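Long-range contact in N-acetylneuraminate lyase (Fusobacterium nucleatum subsp. nucleatum ATCC 25586, PDB 5ZKA), which belongs to the dihydrodipicolinate synthetase family of TIM-barrel lyases: residues M26-E31 and K38-I43. Residues are numbered along the deposited sequence; the frame is centred on the assembly and turned at random.
Sequences MVPYNE and KGLREI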
loop_
_atom_site.group_PDB
_atom_site.type_symbol
_atom_site.label_atom_id
_atom_site.label_comp_id
_atom_site.label_asym_id
_atom_site.label_seq_id
_atom_site.Cartn_x
_atom_site.Cartn_y
_atom_site.Cartn_z
ATOM N N MET A 26 -3.679 -23.131 10.372
ATOM C CA MET A 26 -2.978 -23.263 11.639
ATOM C C MET A 26 -2.959 -24.716 12.088
ATOM O O MET A 26 -3.847 -25.509 11.752
ATOM C CB MET A 26 -3.641 -22.407 12.709
ATOM C CG MET A 26 -3.721 -20.952 12.304
ATOM S SD MET A 26 -3.403 -19.848 13.676
ATOM C CE MET A 26 -1.724 -20.260 14.129
ATOM N N VAL A 27 -1.941 -25.060 12.869
ATOM C CA VAL A 27 -1.699 -26.432 13.295
ATOM C C VAL A 27 -1.670 -26.456 14.813
ATOM O O VAL A 27 -0.960 -25.650 15.421
ATOM C CB VAL A 27 -0.388 -27.002 12.726
ATOM C CG1 VAL A 27 -0.153 -28.423 13.270
ATOM C CG2 VAL A 27 -0.449 -27.005 11.211
ATOM N N PRO A 28 -2.438 -27.337 15.467
ATOM C CA PRO A 28 -2.372 -27.428 16.925
ATOM C C PRO A 28 -1.297 -28.402 17.368
ATOM O O PRO A 28 -1.226 -29.545 16.893
ATOM C CB PRO A 28 -3.778 -27.906 17.312
ATOM C CG PRO A 28 -4.227 -28.715 16.145
ATOM C CD PRO A 28 -3.550 -28.127 14.911
ATOM N N TYR A 29 -0.449 -27.946 18.280
ATOM C CA TYR A 29 0.661 -28.731 18.791
ATOM C C TYR A 29 0.425 -29.047 20.258
ATOM O O TYR A 29 -0.203 -28.270 20.979
ATOM C CB TYR A 29 1.994 -27.984 18.613
ATOM C CG TYR A 29 2.313 -27.702 17.166
ATOM C CD1 TYR A 29 2.880 -28.686 16.353
ATOM C CD2 TYR A 29 2.029 -26.462 16.598
ATOM C CE1 TYR A 29 3.159 -28.439 15.006
ATOM C CE2 TYR A 29 2.310 -26.198 15.255
ATOM C CZ TYR A 29 2.875 -27.190 14.467
ATOM O OH TYR A 29 3.141 -26.928 13.142
ATOM N N ASN A 30 0.910 -30.211 20.688
ATOM C CA ASN A 30 0.872 -30.567 22.097
ATOM C C ASN A 30 1.985 -29.833 22.842
ATOM O O ASN A 30 2.790 -29.106 22.249
ATOM C CB ASN A 30 0.992 -32.081 22.263
ATOM C CG ASN A 30 -0.159 -32.825 21.619
ATOM O OD1 ASN A 30 -1.321 -32.489 21.843
ATOM N ND2 ASN A 30 0.157 -33.841 20.815
ATOM N N GLU A 31 2.035 -30.036 24.163
ATOM C CA GLU A 31 3.048 -29.369 24.980
ATOM C C GLU A 31 4.457 -29.689 24.492
ATOM O O GLU A 31 5.320 -28.803 24.437
ATOM C CB GLU A 31 2.883 -29.770 26.446
ATOM C CG GLU A 31 1.749 -29.055 27.168
ATOM C CD GLU A 31 1.041 -29.954 28.170
ATOM O OE1 GLU A 31 -0.197 -29.832 28.317
ATOM O OE2 GLU A 31 1.724 -30.789 28.805
ATOM N N LYS A 38 -6.183 -34.864 16.189
ATOM C CA LYS A 38 -7.612 -34.616 16.375
ATOM C C LYS A 38 -7.938 -33.139 16.192
ATOM O O LYS A 38 -8.893 -32.781 15.493
ATOM C CB LYS A 38 -8.049 -35.103 17.758
ATOM C CG LYS A 38 -9.531 -34.905 18.057
ATOM N N GLY A 39 -7.136 -32.260 16.797
ATOM C CA GLY A 39 -7.400 -30.838 16.682
ATOM C C GLY A 39 -7.140 -30.301 15.292
ATOM O O GLY A 39 -7.824 -29.371 14.846
ATOM N N LEU A 40 -6.146 -30.863 14.591
ATOM C CA LEU A 40 -5.864 -30.413 13.228
ATOM C C LEU A 40 -7.046 -30.689 12.312
ATOM O O LEU A 40 -7.419 -29.841 11.497
ATOM C CB LEU A 40 -4.601 -31.090 12.685
ATOM C CG LEU A 40 -4.229 -30.748 11.238
ATOM C CD1 LEU A 40 -4.102 -29.216 11.022
ATOM C CD2 LEU A 40 -2.932 -31.462 10.806
ATOM N N ARG A 41 -7.646 -31.874 12.425
ATOM C CA ARG A 41 -8.863 -32.143 11.667
ATOM C C ARG A 41 -9.983 -31.175 12.047
ATOM O O ARG A 41 -10.756 -30.745 11.183
ATOM C CB ARG A 41 -9.291 -33.596 11.877
ATOM C CG ARG A 41 -8.228 -34.578 11.359
ATOM C CD ARG A 41 -8.689 -36.029 11.426
ATOM N NE ARG A 41 -7.631 -36.915 10.951
ATOM C CZ ARG A 41 -7.529 -37.373 9.707
ATOM N NH1 ARG A 41 -8.439 -37.046 8.800
ATOM N NH2 ARG A 41 -6.515 -38.162 9.371
ATOM N N GLU A 42 -10.080 -30.809 13.332
ATOM C CA GLU A 42 -11.117 -29.866 13.750
ATOM C C GLU A 42 -10.895 -28.487 13.142
ATOM O O GLU A 42 -11.856 -27.800 12.776
ATOM C CB GLU A 42 -11.161 -29.764 15.275
ATOM C CG GLU A 42 -11.669 -31.041 15.961
ATOM C CD GLU A 42 -11.820 -30.871 17.457
ATOM O OE1 GLU A 42 -11.640 -29.735 17.947
ATOM O OE2 GLU A 42 -12.099 -31.880 18.146
ATOM N N ILE A 43 -9.637 -28.055 13.046
ATOM C CA ILE A 43 -9.361 -26.753 12.448
ATOM C C ILE A 43 -9.679 -26.774 10.961
ATOM O O ILE A 43 -10.244 -25.819 10.413
ATOM C CB ILE A 43 -7.899 -26.347 12.702
ATOM C CG1 ILE A 43 -7.642 -26.140 14.194
ATOM C CG2 ILE A 43 -7.553 -25.080 11.918
ATOM C CD1 ILE A 43 -6.168 -25.802 14.507
#
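In this TIM barrel, residues 26-31 belong to the loop that follows strand 20-24, and residues 38-43 lie in helix 37-49, so the contact packs the first beta-alpha loop against the start of its own helix. No hydrogen bond crosses it; the evidence is van der Waals contact centred on Pro28. CG of the pyrrolidine ring lies 3.3 Å from Leu40 N and 3.4 Å from Gly39 C, an approach to bare helix backbone for which Gly39, lacking a side chain, leaves room. Ile43 comes from one turn further along. Its CG1 lies anti to the carbonyl carbon (chi1 -65°) and the chain is extended (chi2 177°), which brings CD1 tip to tip with Pro28 CD at 3.5 Å. Leu40, with CG anti to the backbone N (chi1 177°), touches Pro28 CD through CB and sends CD1 to within 4.3 Å of Val27 CG2. Beyond the pair, Val27 meets Val76 and Leu40 meets Ile79, both on helix 70-84. Met26 O is buried with no polar partner in the model, among three methyl groups: Ile43 CD1 lies 3.6 Å from it, Ile43 CG2 3.7 Å and Leu40 CD1 3.8 Å.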